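Local atomic coordinates of LRR receptor-like serine/threonine-protein kinase RGI3 (Arabidopsis thaliana, PDB entry 5HZ0), a protein that acts as a cell-surface receptor for RGF peptide hormones, which maintain the root stem cell niche, and carries their signal into the cell through its kinase domain. Residues Asn210-Asn216 with Ser234-Asn240; Leu165-Ser171 with Ala188-Leu194. The protein carries 5 engineered substitutions. All coordinates share one frame; numbering follows the deposited sequence.

Contact 1. Residues Asn210-Asn216 with Ser234-Asn240; sequences NLYLYQN and SLLLWQN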
loop_
_atom_site.group_PDB
_atom_site.type_symbol
_atom_site.label_atom_id
_atom_site.label_comp_id
_atom_site.label_asym_id
_atom_site.label_seq_id
_atom_site.Cartn_x
_atom_site.Cartn_y
_atom_site.Cartn_z
ATOM N N ASN A 210 -2.774 11.814 22.366
ATOM C CA ASN A 210 -2.906 10.915 21.218
ATOM C C ASN A 210 -4.276 10.224 21.111
ATOM O O ASN A 210 -4.654 9.420 21.964
ATOM C CB ASN A 210 -1.799 9.843 21.245
ATOM C CG ASN A 210 -0.430 10.419 21.552
ATOM O OD1 ASN A 210 0.129 11.168 20.758
ATOM N ND2 ASN A 210 0.109 10.077 22.718
ATOM N N LEU A 211 -5.012 10.528 20.053
ATOM C CA LEU A 211 -6.306 9.899 19.833
ATOM C C LEU A 211 -6.245 8.953 18.615
ATOM O O LEU A 211 -6.074 9.408 17.489
ATOM C CB LEU A 211 -7.371 10.981 19.657
ATOM C CG LEU A 211 -8.813 10.497 19.440
ATOM C CD1 LEU A 211 -9.229 9.561 20.545
ATOM C CD2 LEU A 211 -9.771 11.680 19.355
ATOM N N TYR A 212 -6.301 7.638 18.848
ATOM C CA TYR A 212 -6.264 6.677 17.747
ATOM C C TYR A 212 -7.557 5.897 17.745
ATOM O O TYR A 212 -7.730 4.974 18.546
ATOM C CB TYR A 212 -5.109 5.675 17.908
ATOM C CG TYR A 212 -3.746 6.280 18.265
ATOM C CD1 TYR A 212 -3.375 7.547 17.818
ATOM C CD2 TYR A 212 -2.840 5.576 19.042
ATOM C CE1 TYR A 212 -2.155 8.087 18.143
ATOM C CE2 TYR A 212 -1.615 6.107 19.375
ATOM C CZ TYR A 212 -1.278 7.359 18.920
ATOM O OH TYR A 212 -0.067 7.885 19.257
ATOM N N LEU A 213 -8.463 6.302 16.859
ATOM C CA LEU A 213 -9.710 5.610 16.544
ATOM C C LEU A 213 -9.770 4.963 15.160
ATOM O O LEU A 213 -10.859 4.697 14.653
ATOM C CB LEU A 213 -10.907 6.515 16.817
ATOM C CG LEU A 213 -10.872 6.992 18.271
ATOM C CD1 LEU A 213 -11.959 8.002 18.562
ATOM C CD2 LEU A 213 -10.957 5.779 19.223
ATOM N N TYR A 214 -8.646 4.856 14.471
ATOM C CA TYR A 214 -8.699 4.412 13.074
ATOM C C TYR A 214 -9.223 2.980 12.852
ATOM O O TYR A 214 -9.249 2.154 13.773
ATOM C CB TYR A 214 -7.358 4.632 12.367
ATOM C CG TYR A 214 -6.195 3.816 12.896
ATOM C CD1 TYR A 214 -5.409 4.283 13.946
ATOM C CD2 TYR A 214 -5.862 2.605 12.322
ATOM C CE1 TYR A 214 -4.334 3.545 14.413
ATOM C CE2 TYR A 214 -4.793 1.869 12.777
ATOM C CZ TYR A 214 -4.033 2.338 13.821
ATOM O OH TYR A 214 -2.979 1.584 14.261
ATOM N N GLN A 215 -9.680 2.713 11.628
ATOM C CA GLN A 215 -10.221 1.399 11.256
ATOM C C GLN A 215 -11.389 0.908 12.119
ATOM O O GLN A 215 -11.383 -0.194 12.648
ATOM C CB GLN A 215 -9.110 0.361 11.194
ATOM C CG GLN A 215 -8.181 0.593 10.030
ATOM C CD GLN A 215 -7.190 -0.516 9.863
ATOM O OE1 GLN A 215 -6.604 -0.981 10.839
ATOM N NE2 GLN A 215 -6.996 -0.959 8.625
ATOM N N ASN A 216 -12.395 1.756 12.252
ATOM C CA ASN A 216 -13.656 1.390 12.874
ATOM C C ASN A 216 -14.731 1.851 11.916
ATOM O O ASN A 216 -14.445 2.110 10.749
ATOM C CB ASN A 216 -13.842 2.051 14.232
ATOM C CG ASN A 216 -12.854 1.556 15.257
ATOM O OD1 ASN A 216 -13.007 0.462 15.791
ATOM N ND2 ASN A 216 -11.827 2.363 15.541
ATOM N N SER A 234 -1.103 13.759 18.340
ATOM C CA SER A 234 -1.414 12.929 17.188
ATOM C C SER A 234 -2.887 12.536 17.155
ATOM O O SER A 234 -3.470 12.091 18.148
ATOM C CB SER A 234 -0.510 11.702 17.140
ATOM O OG SER A 234 -0.649 10.936 18.318
ATOM N N LEU A 235 -3.497 12.753 16.007
ATOM C CA LEU A 235 -4.890 12.408 15.823
ATOM C C LEU A 235 -4.979 11.397 14.659
ATOM O O LEU A 235 -4.806 11.762 13.494
ATOM C CB LEU A 235 -5.653 13.704 15.529
ATOM C CG LEU A 235 -7.174 13.772 15.608
ATOM C CD1 LEU A 235 -7.679 13.369 16.981
ATOM C CD2 LEU A 235 -7.657 15.173 15.252
ATOM N N LEU A 236 -5.235 10.126 14.963
ATOM C CA LEU A 236 -5.445 9.162 13.876
ATOM C C LEU A 236 -6.897 8.727 13.882
ATOM O O LEU A 236 -7.311 7.876 14.681
ATOM C CB LEU A 236 -4.536 7.932 14.033
ATOM C CG LEU A 236 -3.020 8.145 13.968
ATOM C CD1 LEU A 236 -2.260 6.875 14.344
ATOM C CD2 LEU A 236 -2.604 8.620 12.592
ATOM N N LEU A 237 -7.639 9.201 12.904
ATOM C CA LEU A 237 -9.043 8.918 12.713
ATOM C C LEU A 237 -9.322 8.211 11.383
ATOM O O LEU A 237 -10.420 8.117 10.950
ATOM C CB LEU A 237 -9.814 10.240 12.846
ATOM C CG LEU A 237 -9.831 11.092 14.109
ATOM C CD1 LEU A 237 -10.825 12.073 13.983
ATOM C CD2 LEU A 237 -10.101 10.332 15.328
ATOM N N TRP A 238 -8.286 7.742 10.744
ATOM C CA TRP A 238 -8.381 7.152 9.416
ATOM C C TRP A 238 -9.194 5.838 9.268
ATOM O O TRP A 238 -9.108 4.935 10.071
ATOM C CB TRP A 238 -6.999 7.038 8.681
ATOM C CG TRP A 238 -5.989 6.115 9.276
ATOM C CD1 TRP A 238 -5.163 6.400 10.277
ATOM C CD2 TRP A 238 -5.707 4.778 8.916
ATOM N NE1 TRP A 238 -4.391 5.369 10.569
ATOM C CE2 TRP A 238 -4.679 4.352 9.730
ATOM C CE3 TRP A 238 -6.214 3.897 7.962
ATOM C CZ2 TRP A 238 -4.156 3.080 9.662
ATOM C CZ3 TRP A 238 -5.680 2.673 7.868
ATOM C CH2 TRP A 238 -4.661 2.257 8.712
ATOM N N GLN A 239 -9.883 5.749 8.140
ATOM C CA GLN A 239 -10.747 4.640 7.782
ATOM C C GLN A 239 -11.977 4.353 8.661
ATOM O O GLN A 239 -12.072 3.400 9.311
ATOM C CB GLN A 239 -9.903 3.414 7.581
ATOM C CG GLN A 239 -10.589 2.328 6.973
ATOM C CD GLN A 239 -9.713 1.229 6.578
ATOM O OE1 GLN A 239 -8.821 1.390 5.779
ATOM N NE2 GLN A 239 -9.987 0.086 7.089
ATOM N N ASN A 240 -12.855 5.319 8.648
ATOM C CA ASN A 240 -14.091 5.399 9.383
ATOM C C ASN A 240 -15.143 5.972 8.454
ATOM O O ASN A 240 -14.904 6.103 7.329
ATOM C CB ASN A 240 -13.891 6.247 10.641
ATOM C CG ASN A 240 -13.346 5.466 11.779
ATOM O OD1 ASN A 240 -13.994 4.673 12.281
ATOM N ND2 ASN A 240 -12.154 5.707 12.170
#
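The phenol ring of Tyr214 lies flat against one face of the Trp238 indole in an offset stack, the planes 9° apart and the Tyr214 ring centroid 4.3 Å from that of the Trp238 five-membered ring; the ring of Tyr190 stacks on the opposite face of Tyr214. Tyr214 CB adds a CH-pi contact over the same indole face. At the edge of the Tyr212 ring, near its plane, sits Ser234 OG. Ser234 OG donates to Asn210 OD1 at 2.6 Å and accepts a longer bond from Tyr212 OH, which fixes the rotation of the serine. The leucines of the sheet's other surface pack side by side, with Leu211 CD2 3.6 Å from Leu235 CD1. Where the strands end, Asn240 ND2 reaches across to Leu213 O at 3.0 Å, and Asn216 ND2 approaches the same oxygen from the opposite face of its carbonyl plane. This is the asparagine ladder of a leucine-rich repeat. Tyr214 OH and Trp238 NE1 each bond to the backbone of the bound peptide. Strands 210-212 and 234-236 run parallel, 7° apart, as adjacent rungs of the solenoid; strand 258-260 continues it beyond Leu236, and strand 186-188 lies beyond Asn210.

Contact 2. Residues Leu165-Ser171 with Ala188-Leu194; sequences LAETSLS and AIYTSLL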
loop_
_atom_site.group_PDB
_atom_site.type_symbol
_atom_site.label_atom_id
_atom_site.label_comp_id
_atom_site.label_asym_id
_atom_site.label_seq_id
_atom_site.Cartn_x
_atom_site.Cartn_y
_atom_site.Cartn_z
ATOM N N LEU A 165 -7.556 -0.535 23.892
ATOM C CA LEU A 165 -8.445 -1.603 23.495
ATOM C C LEU A 165 -8.283 -2.029 22.039
ATOM O O LEU A 165 -9.250 -2.459 21.451
ATOM C CB LEU A 165 -9.883 -1.263 23.893
ATOM C CG LEU A 165 -9.942 -1.090 25.420
ATOM C CD1 LEU A 165 -11.138 -0.274 25.860
ATOM C CD2 LEU A 165 -9.929 -2.457 26.103
ATOM N N ALA A 166 -7.177 -1.675 21.403
ATOM C CA ALA A 166 -7.017 -1.883 19.967
ATOM C C ALA A 166 -7.112 -3.345 19.532
ATOM O O ALA A 166 -6.770 -4.245 20.282
ATOM C CB ALA A 166 -5.703 -1.281 19.490
ATOM N N GLU A 167 -7.564 -3.561 18.300
ATOM C CA GLU A 167 -7.742 -4.909 17.753
ATOM C C GLU A 167 -8.603 -5.792 18.642
ATOM O O GLU A 167 -8.255 -6.929 18.959
ATOM C CB GLU A 167 -6.409 -5.567 17.412
ATOM C CG GLU A 167 -5.851 -5.029 16.128
ATOM C CD GLU A 167 -4.588 -5.717 15.701
ATOM O OE1 GLU A 167 -4.498 -6.945 15.881
ATOM O OE2 GLU A 167 -3.677 -5.025 15.189
ATOM N N THR A 168 -9.726 -5.226 19.060
ATOM C CA THR A 168 -10.727 -5.968 19.788
ATOM C C THR A 168 -12.030 -5.870 19.012
ATOM O O THR A 168 -12.107 -5.222 17.966
ATOM C CB THR A 168 -10.936 -5.389 21.202
ATOM O OG1 THR A 168 -11.354 -4.026 21.096
ATOM C CG2 THR A 168 -9.654 -5.463 22.005
ATOM N N SER A 169 -13.057 -6.522 19.525
ATOM C CA SER A 169 -14.380 -6.430 18.936
ATOM C C SER A 169 -15.268 -5.383 19.609
ATOM O O SER A 169 -16.487 -5.407 19.460
ATOM C CB SER A 169 -15.024 -7.800 18.819
ATOM O OG SER A 169 -14.261 -8.587 17.919
ATOM N N LEU A 170 -14.657 -4.526 20.423
ATOM C CA LEU A 170 -15.389 -3.446 21.080
ATOM C C LEU A 170 -16.224 -2.665 20.082
ATOM O O LEU A 170 -15.724 -2.232 19.038
ATOM C CB LEU A 170 -14.431 -2.494 21.784
ATOM C CG LEU A 170 -14.873 -2.174 23.208
ATOM C CD1 LEU A 170 -14.472 -3.289 24.156
ATOM C CD2 LEU A 170 -14.303 -0.863 23.632
ATOM N N SER A 171 -17.500 -2.491 20.414
ATOM C CA SER A 171 -18.461 -1.917 19.484
ATOM C C SER A 171 -19.225 -0.779 20.119
ATOM O O SER A 171 -18.979 -0.433 21.264
ATOM C CB SER A 171 -19.454 -2.983 19.032
ATOM O OG SER A 171 -20.219 -3.464 20.131
ATOM N N ALA A 188 -6.157 4.523 22.769
ATOM C CA ALA A 188 -5.957 3.743 21.549
ATOM C C ALA A 188 -6.996 2.636 21.397
ATOM O O ALA A 188 -6.877 1.543 21.975
ATOM C CB ALA A 188 -4.550 3.146 21.528
ATOM N N ILE A 189 -7.998 2.900 20.565
ATOM C CA ILE A 189 -8.931 1.844 20.232
ATOM C C ILE A 189 -9.093 1.843 18.729
ATOM O O ILE A 189 -10.045 2.420 18.199
ATOM C CB ILE A 189 -10.288 2.153 20.903
ATOM C CG1 ILE A 189 -10.051 2.752 22.306
ATOM C CG2 ILE A 189 -11.172 0.911 20.969
ATOM C CD1 ILE A 189 -11.314 3.019 23.125
ATOM N N TYR A 190 -8.284 1.024 18.068
ATOM C CA TYR A 190 -8.182 1.066 16.621
ATOM C C TYR A 190 -8.235 -0.345 16.066
ATOM O O TYR A 190 -7.833 -1.297 16.751
ATOM C CB TYR A 190 -6.911 1.803 16.155
ATOM C CG TYR A 190 -5.599 1.257 16.688
ATOM C CD1 TYR A 190 -4.991 0.159 16.108
ATOM C CD2 TYR A 190 -4.948 1.874 17.766
ATOM C CE1 TYR A 190 -3.791 -0.330 16.590
ATOM C CE2 TYR A 190 -3.747 1.396 18.259
ATOM C CZ TYR A 190 -3.176 0.290 17.668
ATOM O OH TYR A 190 -1.986 -0.198 18.158
ATOM N N THR A 191 -8.730 -0.469 14.831
ATOM C CA THR A 191 -8.948 -1.769 14.216
ATOM C C THR A 191 -9.877 -2.578 15.115
ATOM O O THR A 191 -9.559 -3.677 15.562
ATOM C CB THR A 191 -7.618 -2.486 13.963
ATOM O OG1 THR A 191 -6.645 -1.525 13.513
ATOM C CG2 THR A 191 -7.782 -3.598 12.924
ATOM N N SER A 192 -11.019 -1.973 15.410
ATOM C CA SER A 192 -12.052 -2.549 16.266
ATOM C C SER A 192 -13.418 -2.412 15.594
ATOM O O SER A 192 -13.502 -2.214 14.379
ATOM C CB SER A 192 -12.056 -1.910 17.657
ATOM O OG SER A 192 -11.038 -2.465 18.475
ATOM N N LEU A 193 -14.472 -2.644 16.368
ATOM C CA LEU A 193 -15.861 -2.562 15.889
ATOM C C LEU A 193 -16.672 -1.291 16.201
ATOM O O LEU A 193 -17.886 -1.296 16.051
ATOM C CB LEU A 193 -16.646 -3.835 16.234
ATOM C CG LEU A 193 -16.023 -5.084 15.596
ATOM C CD1 LEU A 193 -16.860 -6.330 15.858
ATOM C CD2 LEU A 193 -15.801 -4.883 14.107
ATOM N N LEU A 194 -16.036 -0.248 16.718
ATOM C CA LEU A 194 -16.761 0.987 17.072
ATOM C C LEU A 194 -17.619 1.618 15.966
ATOM O O LEU A 194 -17.230 1.640 14.799
ATOM C CB LEU A 194 -15.787 2.048 17.555
ATOM C CG LEU A 194 -14.940 1.767 18.790
ATOM C CD1 LEU A 194 -13.959 2.915 18.956
ATOM C CD2 LEU A 194 -15.827 1.602 20.033
#
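With chi1 at 56°, CG of Tyr190 stands between its own backbone N and carbonyl carbon, a rotation that lays the phenol ring flat beneath the methyl group of Ala166. Ala166 CB sits almost exactly above the ring centre, 3.4 Å from the Tyr190 centroid and only 7° off the ring normal, a CH-pi contact made by a side chain of one carbon. A similar turn in Thr168 (chi1 60°) directs OG1 back along its own segment, where it donates to Leu165 O at 2.6 Å. Thr168 OG1 also lies 3.1 Å from Ser192 OG. Thr168 O is close to that serine hydroxyl as well. Along the backbones, Leu165 N bonds to Ala188 O at 2.9 Å and Glu167 N to Tyr190 O at 2.8 Å, the latter nearly straight. Further on, Leu193 N makes a weak bond to Leu170 O. On the apolar side of the turn Leu165 CB packs on Ile189 CG2 at 3.9 Å. On the other side, Glu167 and Thr191 run alongside each other, CG of the former against CB of the latter. Their polar ends turn elsewhere: Glu167 OE2, like Tyr190 OH, bonds to the peptide backbone, and Thr191 OG1 to Gln215. Ala166, Glu167 and Tyr190 belong to the small-peptide recognition motifs, and the pair of turns forms part of the hormone-binding surface of a leucine-rich-repeat ectodomain, just beyond the parallel strands 162-164 and 186-188.

From the N terminus, contact 2 comes first: the chain leaves 165-171, runs one circuit of the solenoid and returns as 188-194, closing a loop of 16 residues. Contact 1 opens only afterwards, at 210-216, and closes one circuit later at 234-240, so the two loops follow in series and neither nest nor cross. Predicted repeats 8 and 9 are joined by contact 2, repeats 10 and 11 by contact 1. The centres of contacts 1 and 2 lie about 11 Å apart, and the seam between them is itself bonded: Tyr214 O meets Thr191 N at 2.9 Å. Together they make four consecutive rungs of the extracellular domain, all touching the bound peptide.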